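Local coordinates for protein periplasmic beta-glucosidase (PDB 6R5T) that probably hydrolyses terminal, non-reducing beta-D-glucosyl residues with release of beta-D-glucose, as a periplasmic family 3 glycoside hydrolase, at residues G83-F88 and A114-L119; A96-E101 and R674-V679; R380-G385 and L464-D469; N579-G584 and S665-V670. The protein carries 1 engineered substitution. All blocks are in the same frame, centred on the assembly; numbering follows the deposited sequence.

Interaction 1: residues G83-F88 and A114-L119; sequences GHRTIF and ASADGL
In the N-terminal, TIM-barrel-like domain of this family 3 hydrolase, one carboxylate oxygen joins the loop after strand 75-78 to the C-terminal end of helix 100-116. Asp117 OD2 accepts two hydrogen bonds from residues 83-88. His84 NE2 donates to Asp117 OD2 over 2.8 Å, meeting the anti lone pair; the oxygen lies in the imidazole plane, but the N-H...O angle of 135° makes this a bent bond. Arg85 NE reaches the syn lone pair of Asp117 OD2, also at 2.8 Å, in a nearly straight salt bridge (168°). Ring and guanidinium thus hold the same oxygen on its two lone pairs, both presenting an edge to a carboxylate turned well out of their planes. With CG of His84 anti to the backbone N (chi1 180°), the imidazole extends toward the helix end. Ala114 CA lies over one face of the His84 ring, 3.9 Å from its centroid, a CH-pi contact, while Leu119 CD1 approaches His84 CE1 obliquely at 3.6 Å. The arginine chain bends at chi3, which turns NE to the acid.

In the second shell, Arg349 forms a salt bridge with Asp117 OD1 and receives a bond from Arg85 NH1 through its backbone oxygen, so the buried carboxylate has cationic partners on both oxygens and is probably ionised. Glu113 holds the Arg85 backbone N. The placing of Asp117 follows from a Schellman motif: Gly118, at positive phi, ends the helix, Leu119 N donates to Ala114 O at 3.0 Å and Gly118 N to Ser115 O at 2.9 Å. Ala114 O also takes Asp117 N.

Interaction 2: residues A96-E101 and R674-V679; sequences ASWDPE and RGFRKV
Trp98 and Phe676 meet in a T-shaped stack: the six-membered ring of the indole turns its edge to the phenyl face, with planes 88° apart and centroids separated by 5.1 Å. The closest side-chain approach is Trp98 CE3 over Phe676 CG at 3.6 Å, displaced toward the rim of the phenyl. Phe676 carries CG in the crowded position between backbone N and carbonyl carbon (chi1 60°). Its edge faces Pro100, whose CD lies 4.2 Å from Phe676 CE1. Trp98 NE1 is hydrogen-bonded to Lys562 O.

Lys678 passes along the backbone of Ser97 to Asp99 as an extended chain, CG anti to the backbone N, and its NZ donates to Ser97 O over 3.0 Å, on a lone pair in the carbonyl plane. The ammonium also salt-bridges Glu361; Asp99 OD2, 4.4 Å from Lys678 NZ, is too far for one. A water bridges the backbones, donating to Trp98 O and accepting from Lys678 N.

Asp99 is the N-cap of helix 100-116, its OD1 accepting from Glu101 N at 2.9 Å. The contact is a domain interface: an edge strand of the fibronectin type III-like sheet docks on the turn leading into helix 100-116 of the N-terminal domain.

Interaction 3: residues R380-G385 and L464-D469; sequences RIAVIG and LRTARD
Two different settings of chi1 bring the polar pair together. Arg380 places CG anti to its carbonyl carbon (chi1 -67°) and bends at chi3, whereas Asp469 has CG anti to its backbone N (chi1 -156°), which swings the carboxylate to the guanidinium. The arginine then grips the residue side-on with two nitrogens. Arg380 NE donates to the backbone Asp469 O over 2.9 Å, almost exactly along the C=O axis, while Arg380 NH2 makes a short 2.6 Å salt bridge to Asp469 OD2. Both acceptors lie near the guanidinium plane. The carboxylate, however, stands steeply against that plane, at 73°, so its OD2 is met from above its own plane. By taking the carbonyl just past the helix, the arginine ties the start of strand 380-384 to the C-terminal end of helix 456-468.

Deeper in, apolar side chains, two of them alanines, bring sheet and helix together. Ala382 CB points at the helix and touches Thr466 CG2 at 3.9 Å; that methyl is anti to the Thr466 backbone N, while Thr466 OG1 bonds back to Glu462 O. Ile384 extends CD1 to Ala467 CB, 4.2 Å away, and Leu506 of helix 497-508 packs against both residues. The axes of the short segments approach to 8.1 Å, nearly antiparallel. Helix 456-468 lies in the crossover from strand 423-427 to the parallel strand 472-478, the two neighbours of strand 380-384, and so packs on the middle strand of this beta-alpha-beta crossover in the alpha/beta C-terminal domain.

Interaction 4: residues N579-G584 and S665-V670; sequences NHLNTG and SLSRPV
Ser667 is the first residue of 665-670 to meet the other loop. Leu581 CD2 lies against Ser667 O, 3.4 Å away, and Ser667 OG, anti to its backbone N, takes part in a water network. One water donates to Ser667 OG and Arg668 O while accepting from Asn582 N; a second joins Ser667 OG to Thr583 N. Ser667 OG is also hydrogen-bonded to His265 O of the second subunit.

Arg668 turns its side chain away, to salt bridges with Glu672 and with Asp661, a magnesium ligand, tying this loop to the metal site. Pro669 packs against the other loop: its CD meets Leu581 CD2 at 4.1 Å, and Pro669 CA makes a CA-H...O contact of 3.3 Å with His580 O.

That same carbonyl accepts a direct backbone bond, Val670 N to His580 O, 2.9 Å and nearly straight at 165°. Val670 CG2 sits over one face of the imidazole, 4.1 Å from the His580 ring centroid, a CH-pi contact. The ring is anchored by His580 ND1 donating to Leu581 O over 3.1 Å. Val670 CG1 meets Asn582 OD1 at 3.6 Å, and Asn582 ND2 bonds to Lys264 O of the second subunit.

Loop 579-584 of the C-terminal domain thus meets, at the second subunit, the loop between fibronectin type III-like strands 651-660 and 672-681, whose Leu666 and Arg668 rest on helix 197-204 and strand 700-701.

How the interactions relate
Interactions 1 and 2 flank helix 100-116, one at its C-terminal end and the other at its N-cap, with centres 25 Å apart and nearest atoms about 9 Å apart. Interactions 2 and 4 adjoin in sequence along the fibronectin type III-like domain, again with centres 25 Å apart; they join it to the N-terminal domain and to a loop of the C-terminal domain. Interaction 3 stands alone inside the C-terminal domain, 37 Å or more from the other centres. None forms the glycan pocket, but the side chain of Leu119 in interaction 1 is about 11 Å from bound glucose, whereas the side chain of Arg668 in interaction 4 lies about 6 Å from magnesium.

Interaction 1: residues G83-F88 and A114-L119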
# COMPACT_ATOMS: atom_id res chain seq x y z
N GLY A 83 2.76 19.74 -23.55
CA GLY A 83 3.37 20.81 -24.35
C GLY A 83 4.50 20.28 -25.16
O GLY A 83 5.17 19.33 -24.73
N HIS A 84 4.74 20.90 -26.32
CA HIS A 84 5.90 20.58 -27.16
C HIS A 84 7.02 21.58 -26.97
O HIS A 84 8.00 21.26 -26.36
CB HIS A 84 5.43 20.41 -28.61
CG HIS A 84 6.57 20.09 -29.49
ND1 HIS A 84 7.36 19.02 -29.25
CD2 HIS A 84 7.09 20.74 -30.57
CE1 HIS A 84 8.33 18.96 -30.16
NE2 HIS A 84 8.20 20.01 -30.98
N ARG A 85 6.82 22.82 -27.42
CA ARG A 85 7.77 23.93 -27.18
C ARG A 85 7.16 24.93 -26.20
O ARG A 85 7.90 25.35 -25.31
CB ARG A 85 8.16 24.62 -28.50
CG ARG A 85 9.17 23.84 -29.32
CD ARG A 85 9.51 24.45 -30.69
NE ARG A 85 8.46 24.16 -31.65
CZ ARG A 85 7.44 24.92 -31.97
NH1 ARG A 85 7.31 26.14 -31.45
NH2 ARG A 85 6.49 24.48 -32.77
N THR A 86 5.88 25.24 -26.35
CA THR A 86 5.15 26.03 -25.34
C THR A 86 4.67 25.02 -24.29
O THR A 86 3.82 24.19 -24.61
CB THR A 86 3.99 26.82 -25.89
OG1 THR A 86 4.42 27.62 -26.99
CG2 THR A 86 3.39 27.68 -24.83
N ILE A 87 5.25 25.08 -23.11
CA ILE A 87 4.92 24.07 -22.06
C ILE A 87 3.77 24.59 -21.21
O ILE A 87 3.83 25.66 -20.63
CB ILE A 87 6.18 23.71 -21.28
CG1 ILE A 87 7.33 23.30 -22.20
CG2 ILE A 87 5.83 22.64 -20.27
CD1 ILE A 87 6.94 22.29 -23.30
N PHE A 88 2.74 23.78 -21.12
CA PHE A 88 1.59 23.99 -20.26
C PHE A 88 1.92 23.43 -18.89
O PHE A 88 2.92 22.77 -18.67
CB PHE A 88 0.36 23.34 -20.89
CG PHE A 88 -0.05 23.99 -22.19
CD1 PHE A 88 -0.87 25.10 -22.21
CD2 PHE A 88 0.44 23.51 -23.39
CE1 PHE A 88 -1.18 25.74 -23.41
CE2 PHE A 88 0.14 24.14 -24.59
CZ PHE A 88 -0.68 25.26 -24.59
N ALA A 114 3.85 20.25 -32.33
CA ALA A 114 4.66 19.05 -32.58
C ALA A 114 4.61 18.70 -34.08
O ALA A 114 5.67 18.45 -34.67
CB ALA A 114 4.16 17.92 -31.69
N SER A 115 3.41 18.75 -34.66
CA SER A 115 3.20 18.46 -36.11
C SER A 115 3.89 19.58 -36.91
O SER A 115 4.48 19.27 -37.99
CB SER A 115 1.74 18.31 -36.42
OG SER A 115 1.00 19.52 -36.17
N ALA A 116 3.95 20.81 -36.38
CA ALA A 116 4.65 21.93 -37.07
C ALA A 116 6.14 21.63 -37.17
O ALA A 116 6.80 22.16 -38.09
CB ALA A 116 4.43 23.26 -36.35
N ASP A 117 6.68 20.79 -36.28
CA ASP A 117 8.09 20.38 -36.30
C ASP A 117 8.27 19.04 -37.02
O ASP A 117 9.42 18.60 -37.08
CB ASP A 117 8.68 20.33 -34.89
CG ASP A 117 8.85 21.71 -34.26
OD1 ASP A 117 8.91 22.73 -35.03
OD2 ASP A 117 8.99 21.78 -33.02
N GLY A 118 7.18 18.44 -37.54
CA GLY A 118 7.29 17.19 -38.32
C GLY A 118 6.94 15.94 -37.55
O GLY A 118 6.94 14.84 -38.15
N LEU A 119 6.59 16.06 -36.27
CA LEU A 119 6.15 14.84 -35.54
C LEU A 119 4.76 14.36 -35.93
O LEU A 119 3.85 15.15 -36.15
CB LEU A 119 6.19 15.16 -34.03
CG LEU A 119 7.62 15.32 -33.51
CD1 LEU A 119 7.60 16.11 -32.20
CD2 LEU A 119 8.35 13.98 -33.38

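Interaction 2: residues A96-E101 and R674-V679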
# COMPACT_ATOMS: atom_id res chain seq x y z
N ALA A 96 -6.62 20.07 -12.53
CA ALA A 96 -7.15 20.94 -11.48
C ALA A 96 -7.97 22.07 -12.10
O ALA A 96 -8.67 22.77 -11.33
CB ALA A 96 -6.05 21.49 -10.60
N SER A 97 -7.89 22.27 -13.41
CA SER A 97 -8.79 23.21 -14.10
C SER A 97 -10.25 22.73 -14.06
O SER A 97 -11.14 23.56 -14.27
CB SER A 97 -8.36 23.47 -15.51
OG SER A 97 -8.72 22.37 -16.38
N TRP A 98 -10.48 21.42 -13.97
CA TRP A 98 -11.85 20.85 -14.05
C TRP A 98 -12.59 21.38 -15.29
O TRP A 98 -13.82 21.59 -15.24
CB TRP A 98 -12.65 21.13 -12.77
CG TRP A 98 -12.18 20.33 -11.59
CD1 TRP A 98 -11.08 20.54 -10.84
CD2 TRP A 98 -12.82 19.18 -11.06
NE1 TRP A 98 -10.98 19.60 -9.84
CE2 TRP A 98 -12.07 18.77 -9.92
CE3 TRP A 98 -13.98 18.47 -11.38
CZ2 TRP A 98 -12.43 17.68 -9.15
CZ3 TRP A 98 -14.36 17.43 -10.58
CH2 TRP A 98 -13.58 17.02 -9.50
N ASP A 99 -11.89 21.52 -16.40
CA ASP A 99 -12.49 22.17 -17.58
C ASP A 99 -11.97 21.42 -18.80
O ASP A 99 -10.86 21.63 -19.22
CB ASP A 99 -12.19 23.66 -17.60
CG ASP A 99 -12.93 24.33 -18.74
OD1 ASP A 99 -13.44 23.61 -19.61
OD2 ASP A 99 -13.05 25.54 -18.69
N PRO A 100 -12.76 20.51 -19.35
CA PRO A 100 -12.35 19.79 -20.54
C PRO A 100 -11.92 20.73 -21.68
O PRO A 100 -11.05 20.36 -22.46
CB PRO A 100 -13.60 18.98 -20.90
CG PRO A 100 -14.37 18.86 -19.63
CD PRO A 100 -14.09 20.12 -18.85
N GLU A 101 -12.50 21.93 -21.79
CA GLU A 101 -12.05 22.84 -22.88
C GLU A 101 -10.65 23.38 -22.63
O GLU A 101 -9.90 23.59 -23.62
CB GLU A 101 -13.02 24.01 -23.07
CG GLU A 101 -14.36 23.51 -23.59
CD GLU A 101 -15.15 24.50 -24.43
OE1 GLU A 101 -15.03 25.74 -24.19
OE2 GLU A 101 -15.88 24.03 -25.33
N ARG A 674 -19.66 11.61 -10.39
CA ARG A 674 -20.48 11.26 -11.57
C ARG A 674 -20.88 12.51 -12.34
O ARG A 674 -21.57 12.36 -13.33
CB ARG A 674 -21.71 10.43 -11.21
CG ARG A 674 -21.40 8.99 -10.83
CD ARG A 674 -20.85 8.26 -12.01
NE ARG A 674 -20.63 6.86 -11.74
CZ ARG A 674 -19.49 6.32 -11.42
NH1 ARG A 674 -18.42 7.07 -11.23
NH2 ARG A 674 -19.43 4.99 -11.33
N GLY A 675 -20.40 13.69 -12.00
CA GLY A 675 -20.61 14.85 -12.85
C GLY A 675 -19.98 16.07 -12.24
O GLY A 675 -19.65 16.05 -11.04
N PHE A 676 -19.77 17.08 -13.05
CA PHE A 676 -19.27 18.35 -12.52
C PHE A 676 -19.57 19.46 -13.51
O PHE A 676 -19.84 19.18 -14.70
CB PHE A 676 -17.78 18.29 -12.22
CG PHE A 676 -16.89 17.98 -13.38
CD1 PHE A 676 -16.42 19.00 -14.19
CD2 PHE A 676 -16.56 16.66 -13.66
CE1 PHE A 676 -15.55 18.69 -15.23
CE2 PHE A 676 -15.75 16.35 -14.74
CZ PHE A 676 -15.26 17.38 -15.52
N ARG A 677 -19.57 20.67 -12.99
CA ARG A 677 -19.82 21.87 -13.83
C ARG A 677 -18.90 22.95 -13.31
O ARG A 677 -19.07 23.37 -12.14
CB ARG A 677 -21.27 22.35 -13.79
CG ARG A 677 -21.77 23.02 -15.07
CD ARG A 677 -22.06 22.00 -16.19
NE ARG A 677 -23.34 21.27 -16.12
CZ ARG A 677 -23.50 19.94 -16.09
NH1 ARG A 677 -22.47 19.09 -16.11
NH2 ARG A 677 -24.73 19.46 -16.05
N LYS A 678 -18.02 23.44 -14.14
CA LYS A 678 -17.25 24.63 -13.76
C LYS A 678 -18.02 25.84 -14.26
O LYS A 678 -18.37 25.89 -15.45
CB LYS A 678 -15.88 24.60 -14.38
CG LYS A 678 -15.04 25.77 -13.94
CD LYS A 678 -13.65 25.60 -14.38
CE LYS A 678 -12.64 26.48 -13.70
NZ LYS A 678 -11.49 26.47 -14.66
N VAL A 679 -18.20 26.81 -13.37
CA VAL A 679 -19.07 27.97 -13.64
C VAL A 679 -18.35 29.22 -13.20
O VAL A 679 -17.97 29.31 -12.01
CB VAL A 679 -20.41 27.80 -12.91
CG1 VAL A 679 -21.33 28.94 -13.25
CG2 VAL A 679 -21.04 26.44 -13.21
O HOH W 1 -16.37 21.97 -16.25

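Interaction 3: residues R380-G385 and L464-D469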
# COMPACT_ATOMS: atom_id res chain seq x y z
N ARG A 380 7.02 46.92 -0.72
CA ARG A 380 8.27 46.13 -0.80
C ARG A 380 7.90 44.67 -0.57
O ARG A 380 7.41 44.33 0.52
CB ARG A 380 9.25 46.62 0.27
CG ARG A 380 9.74 48.04 -0.02
CD ARG A 380 10.56 48.58 1.13
NE ARG A 380 11.91 48.04 1.18
CZ ARG A 380 12.90 48.37 0.34
NH1 ARG A 380 12.68 49.23 -0.64
NH2 ARG A 380 14.10 47.84 0.46
N ILE A 381 8.19 43.84 -1.57
CA ILE A 381 7.81 42.40 -1.52
C ILE A 381 9.11 41.60 -1.54
O ILE A 381 9.84 41.71 -2.52
CB ILE A 381 6.88 42.05 -2.70
CG1 ILE A 381 5.57 42.85 -2.69
CG2 ILE A 381 6.60 40.53 -2.74
CD1 ILE A 381 4.78 42.81 -3.96
N ALA A 382 9.37 40.82 -0.50
CA ALA A 382 10.53 39.89 -0.50
C ALA A 382 10.11 38.61 -1.24
O ALA A 382 9.05 38.05 -0.92
CB ALA A 382 11.01 39.59 0.88
N VAL A 383 10.88 38.21 -2.25
CA VAL A 383 10.61 36.99 -3.05
C VAL A 383 11.74 36.02 -2.69
O VAL A 383 12.92 36.29 -2.99
CB VAL A 383 10.52 37.29 -4.54
CG1 VAL A 383 10.25 36.01 -5.31
CG2 VAL A 383 9.51 38.36 -4.82
N ILE A 384 11.41 34.95 -2.01
CA ILE A 384 12.40 34.12 -1.32
C ILE A 384 12.17 32.65 -1.63
O ILE A 384 11.02 32.22 -1.57
CB ILE A 384 12.42 34.39 0.21
CG1 ILE A 384 12.82 35.86 0.47
CG2 ILE A 384 13.30 33.43 0.93
CD1 ILE A 384 12.67 36.27 1.91
N GLY A 385 13.25 31.92 -1.88
CA GLY A 385 13.19 30.45 -1.98
C GLY A 385 13.85 29.94 -3.25
O GLY A 385 14.00 30.68 -4.23
N LEU A 464 16.60 36.27 5.88
CA LEU A 464 15.97 36.97 7.04
C LEU A 464 16.23 38.48 6.90
O LEU A 464 15.29 39.22 7.10
CB LEU A 464 16.51 36.45 8.35
CG LEU A 464 16.13 35.03 8.72
CD1 LEU A 464 16.74 34.62 10.04
CD2 LEU A 464 14.62 34.90 8.76
N ARG A 465 17.43 38.90 6.47
CA ARG A 465 17.63 40.35 6.20
C ARG A 465 16.67 40.87 5.15
O ARG A 465 16.20 41.98 5.27
CB ARG A 465 19.04 40.64 5.67
CG ARG A 465 20.10 40.47 6.71
CD ARG A 465 21.45 40.96 6.22
NE ARG A 465 22.00 40.16 5.14
CZ ARG A 465 22.12 40.57 3.89
NH1 ARG A 465 21.69 41.77 3.52
NH2 ARG A 465 22.66 39.78 2.98
N THR A 466 16.46 40.10 4.07
CA THR A 466 15.58 40.50 2.98
C THR A 466 14.15 40.61 3.52
O THR A 466 13.49 41.60 3.26
CB THR A 466 15.74 39.47 1.85
OG1 THR A 466 17.13 39.47 1.54
CG2 THR A 466 14.90 39.80 0.65
N ALA A 467 13.71 39.61 4.31
CA ALA A 467 12.31 39.61 4.83
C ALA A 467 12.11 40.82 5.76
O ALA A 467 11.08 41.54 5.66
CB ALA A 467 12.04 38.32 5.52
N ARG A 468 13.10 41.10 6.57
CA ARG A 468 13.02 42.21 7.57
C ARG A 468 12.92 43.55 6.83
O ARG A 468 12.35 44.50 7.38
CB ARG A 468 14.26 42.16 8.46
CG ARG A 468 14.27 41.08 9.51
CD ARG A 468 15.63 41.07 10.15
NE ARG A 468 15.90 39.81 10.80
CZ ARG A 468 17.06 39.22 10.83
NH1 ARG A 468 18.11 39.76 10.22
NH2 ARG A 468 17.19 38.09 11.51
N ASP A 469 13.40 43.65 5.61
CA ASP A 469 13.38 44.90 4.84
C ASP A 469 12.11 45.00 4.00
O ASP A 469 12.02 45.93 3.19
CB ASP A 469 14.63 44.96 3.96
CG ASP A 469 15.00 46.39 3.58
OD1 ASP A 469 14.90 47.27 4.49
OD2 ASP A 469 15.36 46.60 2.40

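Interaction 4: residues N579-G584 and S665-V670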
# COMPACT_ATOMS: atom_id res chain seq x y z
N ASN A 579 -12.80 8.12 -2.79
CA ASN A 579 -13.78 7.07 -3.16
C ASN A 579 -13.35 5.75 -2.56
O ASN A 579 -13.19 4.72 -3.27
CB ASN A 579 -13.99 7.03 -4.67
CG ASN A 579 -12.71 6.87 -5.47
OD1 ASN A 579 -11.63 7.26 -5.05
ND2 ASN A 579 -12.83 6.34 -6.70
N HIS A 580 -13.13 5.79 -1.26
CA HIS A 580 -12.79 4.59 -0.47
C HIS A 580 -14.05 3.89 0.01
O HIS A 580 -15.16 4.44 -0.03
CB HIS A 580 -11.87 5.00 0.68
CG HIS A 580 -12.46 6.01 1.62
ND1 HIS A 580 -13.40 5.68 2.59
CD2 HIS A 580 -12.35 7.36 1.67
CE1 HIS A 580 -13.75 6.79 3.24
NE2 HIS A 580 -13.18 7.80 2.69
N LEU A 581 -13.86 2.69 0.51
CA LEU A 581 -14.99 1.90 1.08
C LEU A 581 -15.21 2.28 2.54
O LEU A 581 -14.30 2.83 3.24
CB LEU A 581 -14.72 0.40 0.93
CG LEU A 581 -14.43 -0.11 -0.48
CD1 LEU A 581 -14.37 -1.62 -0.50
CD2 LEU A 581 -15.42 0.41 -1.50
N ASN A 582 -16.41 2.01 3.05
CA ASN A 582 -16.79 2.49 4.38
C ASN A 582 -16.07 1.69 5.48
O ASN A 582 -15.82 2.23 6.52
CB ASN A 582 -18.32 2.48 4.53
CG ASN A 582 -18.81 3.41 5.60
OD1 ASN A 582 -18.27 4.51 5.75
ND2 ASN A 582 -19.83 2.96 6.34
N THR A 583 -15.84 0.43 5.25
CA THR A 583 -15.49 -0.61 6.24
C THR A 583 -16.70 -0.86 7.16
O THR A 583 -17.73 -0.20 7.04
CB THR A 583 -14.23 -0.28 7.09
OG1 THR A 583 -14.60 0.56 8.18
CG2 THR A 583 -13.15 0.36 6.26
N GLY A 584 -16.55 -1.87 8.02
CA GLY A 584 -17.55 -2.19 9.05
C GLY A 584 -17.49 -1.26 10.22
O GLY A 584 -18.41 -1.23 11.02
N SER A 665 -24.22 -5.71 -3.91
CA SER A 665 -23.65 -7.08 -3.82
C SER A 665 -22.13 -7.05 -3.60
O SER A 665 -21.57 -8.12 -3.34
CB SER A 665 -24.00 -7.90 -5.05
OG SER A 665 -23.49 -7.31 -6.23
N LEU A 666 -21.51 -5.89 -3.80
CA LEU A 666 -20.12 -5.58 -3.35
C LEU A 666 -20.25 -4.35 -2.44
O LEU A 666 -21.10 -3.49 -2.70
CB LEU A 666 -19.20 -5.17 -4.52
CG LEU A 666 -18.62 -6.20 -5.47
CD1 LEU A 666 -17.47 -5.61 -6.23
CD2 LEU A 666 -18.14 -7.43 -4.75
N SER A 667 -19.29 -4.15 -1.53
CA SER A 667 -19.16 -2.89 -0.78
C SER A 667 -18.73 -1.78 -1.74
O SER A 667 -17.68 -1.93 -2.39
CB SER A 667 -18.13 -3.07 0.31
OG SER A 667 -18.12 -1.93 1.15
N ARG A 668 -19.56 -0.76 -1.94
CA ARG A 668 -19.27 0.30 -2.93
C ARG A 668 -18.76 1.54 -2.19
O ARG A 668 -19.00 1.75 -1.00
CB ARG A 668 -20.49 0.54 -3.81
CG ARG A 668 -20.79 -0.71 -4.64
CD ARG A 668 -21.59 -0.50 -5.88
NE ARG A 668 -20.97 0.49 -6.74
CZ ARG A 668 -21.62 1.26 -7.60
NH1 ARG A 668 -22.94 1.20 -7.76
NH2 ARG A 668 -20.92 2.09 -8.35
N PRO A 669 -18.04 2.39 -2.90
CA PRO A 669 -17.44 3.56 -2.28
C PRO A 669 -18.44 4.48 -1.61
O PRO A 669 -19.61 4.58 -1.95
CB PRO A 669 -16.71 4.27 -3.40
CG PRO A 669 -16.47 3.19 -4.42
CD PRO A 669 -17.67 2.27 -4.33
N VAL A 670 -17.94 5.21 -0.63
CA VAL A 670 -18.79 6.17 0.13
C VAL A 670 -19.29 7.29 -0.80
O VAL A 670 -20.42 7.77 -0.58
CB VAL A 670 -18.06 6.72 1.35
CG1 VAL A 670 -17.74 5.60 2.32
CG2 VAL A 670 -16.81 7.49 0.94
O HOH W 2 -18.41 0.85 1.44
O HOH W 3 -16.38 -1.75 3.30